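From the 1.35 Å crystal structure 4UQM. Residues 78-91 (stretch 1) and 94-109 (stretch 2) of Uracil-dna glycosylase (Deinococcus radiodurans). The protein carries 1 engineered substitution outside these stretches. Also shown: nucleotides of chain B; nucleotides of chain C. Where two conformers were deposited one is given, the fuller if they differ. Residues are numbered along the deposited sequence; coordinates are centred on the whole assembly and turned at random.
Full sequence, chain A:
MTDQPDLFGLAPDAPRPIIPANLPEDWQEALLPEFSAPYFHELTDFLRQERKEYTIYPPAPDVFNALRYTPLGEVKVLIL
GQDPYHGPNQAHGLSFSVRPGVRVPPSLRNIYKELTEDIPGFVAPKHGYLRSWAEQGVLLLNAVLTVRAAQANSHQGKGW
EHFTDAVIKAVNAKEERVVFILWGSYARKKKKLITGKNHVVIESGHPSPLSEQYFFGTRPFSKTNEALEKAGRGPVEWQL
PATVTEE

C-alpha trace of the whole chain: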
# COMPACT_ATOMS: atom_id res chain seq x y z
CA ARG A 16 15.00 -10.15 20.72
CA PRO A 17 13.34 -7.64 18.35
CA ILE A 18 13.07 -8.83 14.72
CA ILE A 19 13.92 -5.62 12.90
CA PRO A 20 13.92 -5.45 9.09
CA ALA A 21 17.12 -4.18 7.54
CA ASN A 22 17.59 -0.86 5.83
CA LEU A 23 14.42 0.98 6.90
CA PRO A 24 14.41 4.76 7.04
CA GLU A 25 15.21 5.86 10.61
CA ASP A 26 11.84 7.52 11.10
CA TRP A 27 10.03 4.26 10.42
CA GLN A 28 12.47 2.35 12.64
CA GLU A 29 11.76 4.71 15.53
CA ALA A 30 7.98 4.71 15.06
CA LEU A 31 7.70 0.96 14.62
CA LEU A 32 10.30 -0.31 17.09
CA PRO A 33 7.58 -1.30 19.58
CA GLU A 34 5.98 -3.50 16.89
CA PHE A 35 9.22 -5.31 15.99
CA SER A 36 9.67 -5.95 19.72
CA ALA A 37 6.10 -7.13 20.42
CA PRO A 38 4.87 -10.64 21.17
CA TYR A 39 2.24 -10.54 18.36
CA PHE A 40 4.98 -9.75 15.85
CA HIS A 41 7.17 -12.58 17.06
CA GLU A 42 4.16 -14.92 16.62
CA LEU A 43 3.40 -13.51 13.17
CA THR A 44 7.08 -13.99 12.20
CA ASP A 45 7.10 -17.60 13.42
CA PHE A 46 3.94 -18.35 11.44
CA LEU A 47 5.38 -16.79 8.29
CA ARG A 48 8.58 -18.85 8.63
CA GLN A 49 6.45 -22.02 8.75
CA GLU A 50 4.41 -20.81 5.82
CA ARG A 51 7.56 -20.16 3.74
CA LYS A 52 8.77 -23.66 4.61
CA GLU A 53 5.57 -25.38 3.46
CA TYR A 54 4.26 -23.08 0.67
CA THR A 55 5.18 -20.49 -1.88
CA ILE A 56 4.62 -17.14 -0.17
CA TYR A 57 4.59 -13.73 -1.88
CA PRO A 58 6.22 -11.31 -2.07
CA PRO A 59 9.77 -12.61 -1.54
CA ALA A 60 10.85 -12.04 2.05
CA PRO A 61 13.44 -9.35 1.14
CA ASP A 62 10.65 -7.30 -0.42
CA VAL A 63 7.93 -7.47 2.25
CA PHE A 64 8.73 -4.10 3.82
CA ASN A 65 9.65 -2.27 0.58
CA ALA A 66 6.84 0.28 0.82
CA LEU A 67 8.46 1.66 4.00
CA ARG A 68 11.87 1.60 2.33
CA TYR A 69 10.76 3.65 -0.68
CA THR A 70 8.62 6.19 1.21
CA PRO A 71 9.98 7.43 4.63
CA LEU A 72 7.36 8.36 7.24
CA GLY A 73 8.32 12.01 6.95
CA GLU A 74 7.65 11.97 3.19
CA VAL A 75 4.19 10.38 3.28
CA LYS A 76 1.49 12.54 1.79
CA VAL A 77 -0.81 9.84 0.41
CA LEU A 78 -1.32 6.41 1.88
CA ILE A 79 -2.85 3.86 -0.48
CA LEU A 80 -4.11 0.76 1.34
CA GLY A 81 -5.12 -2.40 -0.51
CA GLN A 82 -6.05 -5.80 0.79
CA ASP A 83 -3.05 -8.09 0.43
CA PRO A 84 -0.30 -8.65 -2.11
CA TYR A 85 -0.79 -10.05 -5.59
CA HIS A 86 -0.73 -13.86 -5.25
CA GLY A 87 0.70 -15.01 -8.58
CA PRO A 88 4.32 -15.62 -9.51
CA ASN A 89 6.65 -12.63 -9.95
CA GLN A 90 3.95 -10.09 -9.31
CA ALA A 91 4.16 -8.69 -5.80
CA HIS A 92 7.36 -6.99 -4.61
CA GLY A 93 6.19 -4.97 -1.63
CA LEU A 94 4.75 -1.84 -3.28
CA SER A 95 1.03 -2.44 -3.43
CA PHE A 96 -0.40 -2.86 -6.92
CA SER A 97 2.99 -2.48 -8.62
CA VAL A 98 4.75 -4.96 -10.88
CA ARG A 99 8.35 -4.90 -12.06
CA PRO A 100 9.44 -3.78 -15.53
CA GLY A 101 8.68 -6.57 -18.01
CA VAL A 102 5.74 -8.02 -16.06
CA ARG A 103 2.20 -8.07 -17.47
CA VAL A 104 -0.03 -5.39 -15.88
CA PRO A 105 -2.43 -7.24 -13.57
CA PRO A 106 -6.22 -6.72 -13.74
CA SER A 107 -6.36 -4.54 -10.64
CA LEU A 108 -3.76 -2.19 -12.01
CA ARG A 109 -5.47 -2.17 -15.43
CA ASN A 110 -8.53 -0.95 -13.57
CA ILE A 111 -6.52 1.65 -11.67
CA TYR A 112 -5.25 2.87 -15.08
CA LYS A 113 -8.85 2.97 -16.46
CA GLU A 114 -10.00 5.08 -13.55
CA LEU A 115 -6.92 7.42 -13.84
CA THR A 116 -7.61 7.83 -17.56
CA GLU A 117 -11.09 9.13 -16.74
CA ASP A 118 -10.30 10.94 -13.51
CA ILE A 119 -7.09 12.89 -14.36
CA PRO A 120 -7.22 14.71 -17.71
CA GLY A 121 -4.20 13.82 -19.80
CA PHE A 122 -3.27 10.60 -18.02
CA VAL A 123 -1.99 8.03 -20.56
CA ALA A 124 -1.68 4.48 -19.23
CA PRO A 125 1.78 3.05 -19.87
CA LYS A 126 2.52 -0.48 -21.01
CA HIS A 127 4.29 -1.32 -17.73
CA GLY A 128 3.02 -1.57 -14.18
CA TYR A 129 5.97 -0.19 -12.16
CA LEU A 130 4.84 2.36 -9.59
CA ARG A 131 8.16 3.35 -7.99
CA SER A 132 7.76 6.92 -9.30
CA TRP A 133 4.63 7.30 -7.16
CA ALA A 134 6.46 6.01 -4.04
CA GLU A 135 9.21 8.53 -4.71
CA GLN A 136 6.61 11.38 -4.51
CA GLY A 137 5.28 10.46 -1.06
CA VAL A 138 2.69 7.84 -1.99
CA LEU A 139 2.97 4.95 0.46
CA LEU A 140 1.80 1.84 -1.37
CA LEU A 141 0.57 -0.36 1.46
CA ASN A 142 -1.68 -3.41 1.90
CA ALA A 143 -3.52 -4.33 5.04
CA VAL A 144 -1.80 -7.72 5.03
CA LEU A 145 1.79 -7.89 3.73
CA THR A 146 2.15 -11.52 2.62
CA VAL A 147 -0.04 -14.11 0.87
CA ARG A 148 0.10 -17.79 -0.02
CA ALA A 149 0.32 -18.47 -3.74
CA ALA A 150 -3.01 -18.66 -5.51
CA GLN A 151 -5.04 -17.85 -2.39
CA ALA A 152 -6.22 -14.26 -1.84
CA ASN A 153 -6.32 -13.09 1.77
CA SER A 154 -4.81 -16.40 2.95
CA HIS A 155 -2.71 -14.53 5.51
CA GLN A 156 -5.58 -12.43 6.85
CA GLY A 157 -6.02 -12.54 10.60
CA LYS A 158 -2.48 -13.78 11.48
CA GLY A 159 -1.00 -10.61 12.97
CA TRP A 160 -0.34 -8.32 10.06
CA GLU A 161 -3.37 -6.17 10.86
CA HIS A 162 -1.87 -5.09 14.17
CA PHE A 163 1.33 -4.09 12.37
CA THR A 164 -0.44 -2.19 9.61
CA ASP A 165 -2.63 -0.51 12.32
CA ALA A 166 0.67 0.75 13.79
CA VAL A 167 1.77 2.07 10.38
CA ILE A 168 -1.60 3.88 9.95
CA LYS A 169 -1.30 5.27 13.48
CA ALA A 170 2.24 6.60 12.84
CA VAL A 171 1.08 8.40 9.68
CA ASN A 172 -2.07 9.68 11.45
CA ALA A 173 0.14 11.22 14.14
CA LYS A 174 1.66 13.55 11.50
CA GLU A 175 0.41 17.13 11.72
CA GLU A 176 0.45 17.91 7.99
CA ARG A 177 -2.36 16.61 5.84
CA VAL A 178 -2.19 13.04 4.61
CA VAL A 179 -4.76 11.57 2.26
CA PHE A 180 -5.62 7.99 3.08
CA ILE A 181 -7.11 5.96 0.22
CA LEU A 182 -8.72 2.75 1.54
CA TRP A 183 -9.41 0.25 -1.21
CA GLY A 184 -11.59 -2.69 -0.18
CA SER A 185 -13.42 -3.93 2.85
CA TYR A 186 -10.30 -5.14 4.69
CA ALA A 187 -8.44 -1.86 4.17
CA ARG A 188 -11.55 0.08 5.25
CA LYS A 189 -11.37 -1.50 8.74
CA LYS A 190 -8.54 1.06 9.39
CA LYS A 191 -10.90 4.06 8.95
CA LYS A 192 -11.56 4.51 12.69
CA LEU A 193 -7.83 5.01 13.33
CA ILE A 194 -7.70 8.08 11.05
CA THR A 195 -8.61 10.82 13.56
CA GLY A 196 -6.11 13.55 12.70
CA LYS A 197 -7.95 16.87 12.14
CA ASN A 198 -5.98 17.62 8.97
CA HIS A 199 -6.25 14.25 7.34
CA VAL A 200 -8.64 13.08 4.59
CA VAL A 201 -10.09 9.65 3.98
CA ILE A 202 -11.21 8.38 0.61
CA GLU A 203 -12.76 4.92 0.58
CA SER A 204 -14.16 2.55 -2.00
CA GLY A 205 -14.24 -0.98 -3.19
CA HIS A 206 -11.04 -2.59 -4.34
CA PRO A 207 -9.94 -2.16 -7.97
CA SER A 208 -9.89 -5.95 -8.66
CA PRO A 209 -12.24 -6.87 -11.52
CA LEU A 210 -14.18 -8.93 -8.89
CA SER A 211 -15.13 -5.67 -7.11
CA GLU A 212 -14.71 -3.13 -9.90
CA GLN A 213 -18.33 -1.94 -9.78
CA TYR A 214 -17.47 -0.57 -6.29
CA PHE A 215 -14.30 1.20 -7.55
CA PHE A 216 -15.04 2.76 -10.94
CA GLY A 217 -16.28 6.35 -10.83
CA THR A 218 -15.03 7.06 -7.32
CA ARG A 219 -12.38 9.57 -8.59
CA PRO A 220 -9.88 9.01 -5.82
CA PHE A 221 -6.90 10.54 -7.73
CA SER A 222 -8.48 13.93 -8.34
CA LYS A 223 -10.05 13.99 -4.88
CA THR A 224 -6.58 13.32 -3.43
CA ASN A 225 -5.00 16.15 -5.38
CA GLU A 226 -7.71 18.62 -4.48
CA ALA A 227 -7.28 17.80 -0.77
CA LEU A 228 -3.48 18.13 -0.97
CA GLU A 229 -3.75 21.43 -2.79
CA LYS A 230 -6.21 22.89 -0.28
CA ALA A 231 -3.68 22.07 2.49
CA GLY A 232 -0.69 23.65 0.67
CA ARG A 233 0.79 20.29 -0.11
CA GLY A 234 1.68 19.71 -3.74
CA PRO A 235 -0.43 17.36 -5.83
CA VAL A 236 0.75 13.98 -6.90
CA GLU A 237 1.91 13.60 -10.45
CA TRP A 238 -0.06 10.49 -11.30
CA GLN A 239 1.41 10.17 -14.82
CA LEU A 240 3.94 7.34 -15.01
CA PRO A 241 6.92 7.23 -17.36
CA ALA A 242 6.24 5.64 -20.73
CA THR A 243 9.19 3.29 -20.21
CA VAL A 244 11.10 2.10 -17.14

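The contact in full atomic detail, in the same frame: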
# COMPACT_ATOMS: atom_id res chain seq x y z
N LEU A 78 -1.47 7.79 1.51
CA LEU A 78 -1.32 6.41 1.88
C LEU A 78 -2.40 5.62 1.16
O LEU A 78 -3.54 5.83 1.40
CB LEU A 78 -1.41 6.24 3.41
CG LEU A 78 -1.07 4.85 3.97
CD1 LEU A 78 -0.74 4.94 5.44
CD2 LEU A 78 -2.22 3.86 3.75
N ILE A 79 -1.98 4.77 0.24
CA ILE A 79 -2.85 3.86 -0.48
C ILE A 79 -2.85 2.54 0.26
O ILE A 79 -1.78 1.99 0.52
CB ILE A 79 -2.48 3.67 -1.97
CG1 ILE A 79 -2.80 4.96 -2.70
CG2 ILE A 79 -3.15 2.47 -2.64
CD1 ILE A 79 -2.40 4.99 -4.14
N LEU A 80 -4.02 2.01 0.61
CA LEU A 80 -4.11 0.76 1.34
C LEU A 80 -5.01 -0.22 0.60
O LEU A 80 -6.21 0.03 0.46
CB LEU A 80 -4.64 1.00 2.75
CG LEU A 80 -4.55 -0.17 3.73
CD1 LEU A 80 -3.12 -0.57 3.98
CD2 LEU A 80 -5.25 0.05 5.01
N GLY A 81 -4.39 -1.26 0.05
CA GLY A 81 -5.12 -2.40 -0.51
C GLY A 81 -5.32 -3.51 0.51
O GLY A 81 -5.21 -3.31 1.74
N GLN A 82 -5.72 -4.66 -0.02
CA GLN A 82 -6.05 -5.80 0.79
C GLN A 82 -4.84 -6.63 1.21
O GLN A 82 -4.54 -6.79 2.41
CB GLN A 82 -7.11 -6.64 0.04
CG GLN A 82 -7.49 -7.94 0.75
CD GLN A 82 -8.48 -8.75 -0.02
OE1 GLN A 82 -9.67 -8.43 -0.06
NE2 GLN A 82 -8.01 -9.84 -0.62
N ASP A 83 -4.19 -7.21 0.21
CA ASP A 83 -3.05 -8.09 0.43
C ASP A 83 -2.31 -8.18 -0.89
O ASP A 83 -2.78 -7.68 -1.92
CB ASP A 83 -3.47 -9.47 1.02
CG ASP A 83 -4.21 -10.37 0.05
OD1 ASP A 83 -5.04 -9.95 -0.75
OD2 ASP A 83 -3.92 -11.61 0.08
N PRO A 84 -1.09 -8.71 -0.90
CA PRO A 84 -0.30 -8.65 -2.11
C PRO A 84 -0.86 -9.47 -3.24
O PRO A 84 -1.60 -10.46 -3.04
CB PRO A 84 1.06 -9.20 -1.69
CG PRO A 84 1.11 -9.03 -0.22
CD PRO A 84 -0.32 -9.26 0.22
N TYR A 85 -0.46 -9.16 -4.47
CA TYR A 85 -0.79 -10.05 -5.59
C TYR A 85 -0.26 -11.47 -5.26
O TYR A 85 0.82 -11.63 -4.64
CB TYR A 85 -0.03 -9.67 -6.86
CG TYR A 85 -0.46 -8.40 -7.52
CD1 TYR A 85 -1.76 -8.21 -7.97
CD2 TYR A 85 0.46 -7.35 -7.69
CE1 TYR A 85 -2.13 -7.02 -8.62
CE2 TYR A 85 0.12 -6.21 -8.38
CZ TYR A 85 -1.20 -6.03 -8.80
OH TYR A 85 -1.64 -4.87 -9.46
N HIS A 86 -0.97 -12.49 -5.70
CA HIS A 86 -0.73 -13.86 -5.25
C HIS A 86 -0.32 -14.78 -6.37
O HIS A 86 -0.33 -16.03 -6.21
CB HIS A 86 -1.94 -14.41 -4.49
CG HIS A 86 -3.20 -14.50 -5.28
ND1 HIS A 86 -4.27 -13.70 -4.98
CD2 HIS A 86 -3.53 -15.16 -6.41
CE1 HIS A 86 -5.23 -13.90 -5.86
NE2 HIS A 86 -4.82 -14.78 -6.75
N GLY A 87 0.13 -14.21 -7.49
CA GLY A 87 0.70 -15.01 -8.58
C GLY A 87 2.22 -14.82 -8.72
O GLY A 87 2.82 -13.89 -8.14
N PRO A 88 2.87 -15.69 -9.50
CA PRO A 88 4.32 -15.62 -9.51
C PRO A 88 4.87 -14.32 -10.12
O PRO A 88 4.32 -13.84 -11.08
CB PRO A 88 4.73 -16.86 -10.33
CG PRO A 88 3.51 -17.27 -11.07
CD PRO A 88 2.37 -16.89 -10.19
N ASN A 89 5.93 -13.81 -9.51
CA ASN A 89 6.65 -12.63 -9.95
C ASN A 89 5.77 -11.43 -10.18
O ASN A 89 5.99 -10.68 -11.13
CB ASN A 89 7.59 -12.96 -11.09
CG ASN A 89 8.61 -11.84 -11.39
OD1 ASN A 89 8.95 -10.99 -10.55
ND2 ASN A 89 9.00 -11.78 -12.60
N GLN A 90 4.79 -11.27 -9.30
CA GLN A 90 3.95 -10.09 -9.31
C GLN A 90 4.29 -9.15 -8.18
O GLN A 90 4.84 -8.06 -8.37
CB GLN A 90 2.47 -10.48 -9.31
CG GLN A 90 2.05 -11.20 -10.55
CD GLN A 90 0.57 -11.53 -10.54
OE1 GLN A 90 0.04 -12.03 -9.54
NE2 GLN A 90 -0.12 -11.23 -11.62
N ALA A 91 3.93 -9.55 -6.95
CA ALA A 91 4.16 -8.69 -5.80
C ALA A 91 5.63 -8.51 -5.45
O ALA A 91 6.39 -9.49 -5.37
CB ALA A 91 3.42 -9.18 -4.54
N LEU A 94 5.46 -3.11 -3.06
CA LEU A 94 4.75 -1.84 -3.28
C LEU A 94 3.39 -2.24 -3.82
O LEU A 94 3.31 -2.84 -4.87
CB LEU A 94 5.45 -0.96 -4.35
CG LEU A 94 6.84 -0.45 -4.10
CD1 LEU A 94 7.22 0.46 -5.26
CD2 LEU A 94 6.84 0.27 -2.80
N SER A 95 2.34 -1.96 -3.05
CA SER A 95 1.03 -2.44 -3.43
C SER A 95 0.65 -2.03 -4.84
O SER A 95 0.85 -0.89 -5.26
CB SER A 95 -0.04 -2.05 -2.43
OG SER A 95 -0.28 -0.65 -2.37
N PHE A 96 0.07 -2.99 -5.55
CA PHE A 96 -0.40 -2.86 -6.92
C PHE A 96 0.65 -2.82 -8.00
O PHE A 96 0.30 -2.96 -9.19
CB PHE A 96 -1.37 -1.68 -7.07
CG PHE A 96 -2.55 -1.79 -6.14
CD1 PHE A 96 -3.58 -2.69 -6.45
CD2 PHE A 96 -2.62 -1.15 -4.91
CE1 PHE A 96 -4.63 -2.90 -5.59
CE2 PHE A 96 -3.69 -1.36 -4.05
CZ PHE A 96 -4.71 -2.25 -4.39
N SER A 97 1.92 -2.64 -7.64
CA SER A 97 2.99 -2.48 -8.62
C SER A 97 3.51 -3.84 -9.13
O SER A 97 3.55 -4.83 -8.41
CB SER A 97 4.15 -1.73 -7.98
OG SER A 97 5.18 -1.36 -8.87
N VAL A 98 3.96 -3.85 -10.37
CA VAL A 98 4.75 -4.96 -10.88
C VAL A 98 6.02 -4.41 -11.50
O VAL A 98 6.08 -3.27 -11.98
CB VAL A 98 3.95 -5.85 -11.87
CG1 VAL A 98 2.82 -6.54 -11.16
CG2 VAL A 98 3.40 -5.10 -13.06
N ARG A 99 7.03 -5.28 -11.55
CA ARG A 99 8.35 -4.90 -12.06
C ARG A 99 8.34 -4.67 -13.56
O ARG A 99 7.47 -5.17 -14.25
CB ARG A 99 9.41 -5.93 -11.65
CG ARG A 99 9.60 -6.01 -10.12
CD ARG A 99 10.35 -4.82 -9.61
NE ARG A 99 10.59 -4.79 -8.16
CZ ARG A 99 11.49 -5.49 -7.48
NH1 ARG A 99 12.25 -6.41 -8.07
NH2 ARG A 99 11.61 -5.31 -6.16
N PRO A 100 9.31 -3.88 -14.07
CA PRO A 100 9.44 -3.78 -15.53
C PRO A 100 9.51 -5.18 -16.17
O PRO A 100 10.20 -6.10 -15.66
CB PRO A 100 10.74 -2.96 -15.72
CG PRO A 100 10.90 -2.23 -14.42
CD PRO A 100 10.36 -3.13 -13.36
N GLY A 101 8.74 -5.35 -17.24
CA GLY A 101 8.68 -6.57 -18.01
C GLY A 101 7.46 -7.43 -17.70
O GLY A 101 7.11 -8.31 -18.48
N VAL A 102 6.84 -7.20 -16.55
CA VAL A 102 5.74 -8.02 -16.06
C VAL A 102 4.40 -7.49 -16.58
O VAL A 102 4.18 -6.30 -16.57
CB VAL A 102 5.76 -8.10 -14.52
CG1 VAL A 102 4.57 -8.92 -14.02
CG2 VAL A 102 7.07 -8.69 -14.02
N ARG A 103 3.53 -8.41 -17.02
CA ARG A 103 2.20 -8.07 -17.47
C ARG A 103 1.46 -7.25 -16.39
O ARG A 103 1.50 -7.58 -15.19
CB ARG A 103 1.40 -9.33 -17.77
CG ARG A 103 -0.02 -9.08 -18.33
CD ARG A 103 -0.82 -10.35 -18.53
NE ARG A 103 -0.06 -11.36 -19.29
CZ ARG A 103 0.22 -11.36 -20.59
NH1 ARG A 103 -0.18 -10.38 -21.40
NH2 ARG A 103 0.89 -12.39 -21.12
N VAL A 104 0.78 -6.19 -16.79
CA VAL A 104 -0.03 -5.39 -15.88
C VAL A 104 -1.22 -6.20 -15.36
O VAL A 104 -2.06 -6.64 -16.18
CB VAL A 104 -0.54 -4.09 -16.58
CG1 VAL A 104 -1.46 -3.30 -15.67
CG2 VAL A 104 0.67 -3.24 -16.99
N PRO A 105 -1.31 -6.44 -14.04
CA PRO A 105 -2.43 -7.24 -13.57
C PRO A 105 -3.80 -6.55 -13.68
O PRO A 105 -3.89 -5.30 -13.74
CB PRO A 105 -2.09 -7.45 -12.08
CG PRO A 105 -0.60 -7.32 -12.01
CD PRO A 105 -0.33 -6.20 -12.97
N PRO A 106 -4.88 -7.32 -13.65
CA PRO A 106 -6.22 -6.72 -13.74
C PRO A 106 -6.51 -5.56 -12.80
O PRO A 106 -7.14 -4.57 -13.22
CB PRO A 106 -7.17 -7.92 -13.46
CG PRO A 106 -6.35 -9.08 -13.92
CD PRO A 106 -4.91 -8.79 -13.63
N SER A 107 -6.10 -5.64 -11.53
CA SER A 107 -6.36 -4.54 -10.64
C SER A 107 -5.73 -3.25 -11.12
O SER A 107 -6.33 -2.16 -11.01
CB SER A 107 -5.85 -4.87 -9.22
OG SER A 107 -6.59 -5.97 -8.65
N LEU A 108 -4.48 -3.36 -11.55
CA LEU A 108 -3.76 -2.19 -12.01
C LEU A 108 -4.31 -1.69 -13.35
O LEU A 108 -4.38 -0.48 -13.58
CB LEU A 108 -2.25 -2.45 -12.06
CG LEU A 108 -1.36 -1.22 -12.38
CD1 LEU A 108 -1.61 -0.05 -11.44
CD2 LEU A 108 0.12 -1.60 -12.43
N ARG A 109 -4.75 -2.60 -14.22
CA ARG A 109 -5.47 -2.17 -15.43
C ARG A 109 -6.65 -1.33 -15.07
O ARG A 109 -6.94 -0.36 -15.74
CB ARG A 109 -5.95 -3.35 -16.24
CG ARG A 109 -4.82 -4.11 -16.82
CD ARG A 109 -5.24 -5.08 -17.86
NE ARG A 109 -4.08 -5.87 -18.11
CZ ARG A 109 -3.10 -5.51 -18.91
NH1 ARG A 109 -3.14 -4.35 -19.63
NH2 ARG A 109 -2.10 -6.36 -19.02
P DA B 8 -5.49 -15.90 -10.30
OP1 DA B 8 -4.38 -16.66 -10.92
OP2 DA B 8 -5.87 -16.04 -8.86
O5' DA B 8 -5.52 -14.37 -10.74
C5' DA B 8 -6.38 -13.50 -10.01
C4' DA B 8 -6.67 -12.25 -10.80
O4' DA B 8 -7.69 -12.51 -11.79
C3' DA B 8 -7.22 -11.13 -9.92
O3' DA B 8 -6.76 -9.86 -10.34
C2' DA B 8 -8.72 -11.21 -10.10
C1' DA B 8 -8.88 -11.80 -11.49
N9 DA B 8 -10.01 -12.72 -11.58
C8 DA B 8 -10.97 -12.76 -12.56
N7 DA B 8 -11.90 -13.66 -12.36
C5 DA B 8 -11.54 -14.24 -11.16
C6 DA B 8 -12.14 -15.26 -10.38
N6 DA B 8 -13.25 -15.90 -10.74
N1 DA B 8 -11.53 -15.61 -9.23
C2 DA B 8 -10.42 -14.96 -8.87
N3 DA B 8 -9.77 -13.98 -9.50
C4 DA B 8 -10.39 -13.67 -10.65
P DA C 13 -4.51 -10.92 -23.35
OP1 DA C 13 -3.50 -9.88 -23.34
OP2 DA C 13 -5.19 -11.27 -24.61
O5' DA C 13 -3.70 -12.17 -22.81
C5' DA C 13 -3.37 -12.32 -21.43
C4' DA C 13 -3.27 -13.79 -21.12
O4' DA C 13 -4.62 -14.28 -21.00
C3' DA C 13 -2.61 -14.61 -22.23
O3' DA C 13 -1.64 -15.55 -21.74
C2' DA C 13 -3.80 -15.22 -22.96
C1' DA C 13 -4.82 -15.39 -21.85
N9 DA C 13 -6.22 -15.37 -22.27
C8 DA C 13 -6.79 -14.45 -23.11
N7 DA C 13 -8.07 -14.64 -23.29
C5 DA C 13 -8.36 -15.77 -22.55
C6 DA C 13 -9.54 -16.49 -22.35
N6 DA C 13 -10.70 -16.17 -22.92
N1 DA C 13 -9.49 -17.58 -21.56
C2 DA C 13 -8.33 -17.89 -20.98
N3 DA C 13 -7.14 -17.30 -21.10
C4 DA C 13 -7.23 -16.22 -21.89
O HOH W 1 6.52 -7.95 -10.55
O HOH W 2 0.94 -10.04 -14.14

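The two stretches bury 552 Å² between them, both sides summed, and are joined directly by a single hydrogen bond; the rest is apolar packing and two bridging waters. Stretch 1 opens as a strand, residues 78-81, whose side chains alternate. Leu 80 points its CA-to-CB bond away from stretch 2, whereas Ile 79 points toward it. With chi1 at -70° (m), Ile 79 brings CG2 to 4.1 Å from Phe 96 CE2, an apolar contact between two buried side chains.

At Gly 81 the strand passes the tip of the same ring, with Gly 81 CA 3.9 Å from Phe 96 CZ. An ideal CB built on Gly 81 would point toward stretch 2 and lie 2.8 Å from Phe 96 CZ, a clash, so the absence of a side chain gives the ring its room. Phe 96 itself has a positive phi (74°) and sits within the type II turn from Leu 94 to Ser 97, closed by Ser 97 N donating to Leu 94 O at 3.1 Å.

Gln 82, Asp 83 and Pro 84 make no contact across the interface. The side chains of the first two are tied to each other instead, Gln 82 NE2 donating to Asp 83 OD1 at 3.0 Å with an angle of 162°.

Tyr 85 is the centre of the contact: 123 Å² of it is covered by stretch 2, the largest share of any residue here. Its CA-to-CB bond points toward stretch 2, and chi1 of -71° (m) carries the ring in so that Tyr 85 OH donates to Phe 96 O at 2.7 Å. The hydroxyl thus satisfies a backbone carbonyl in a buried setting, while the ring supplies apolar surface. Pro 105 covers one face: its CG lies 3.9 Å from the ring centroid, 25° off the normal, a CH-pi geometry, and Pro 105 CB approaches Tyr 85 CE1 to 3.5 Å. Pro 105 also occupies the N-cap position of the helix that follows, so the residue lying over the ring is the one right before the helix. From that helix, Leu 108 CB comes within 3.6 Å of Tyr 85 OH. Val 98 CG1 adds an apolar contact with Tyr 85 CE2 at 3.9 Å.

His 86 turns to the DNA, its NE2 donating to OP2 of DA8 in chain B at 2.7 Å, as befits a DNA glycosylase.

Farther on, water takes over the polar linkage. Asn 89 O lies 3.7 Å from Val 102 CG1, but its polar link is water 1, which donates to Asn 89 O and Gln 90 O, each at 2.8 Å, and accepts from Arg 99 N at 2.9 Å. Gln 90 O and Ser 97 O, 3.5 Å apart, are both acceptors and cannot bond to each other. The Gln 90 amide reaches across through water 2, which accepts from Gln 90 NE2 at 3.0 Å and donates to Arg 103 O at 2.7 Å.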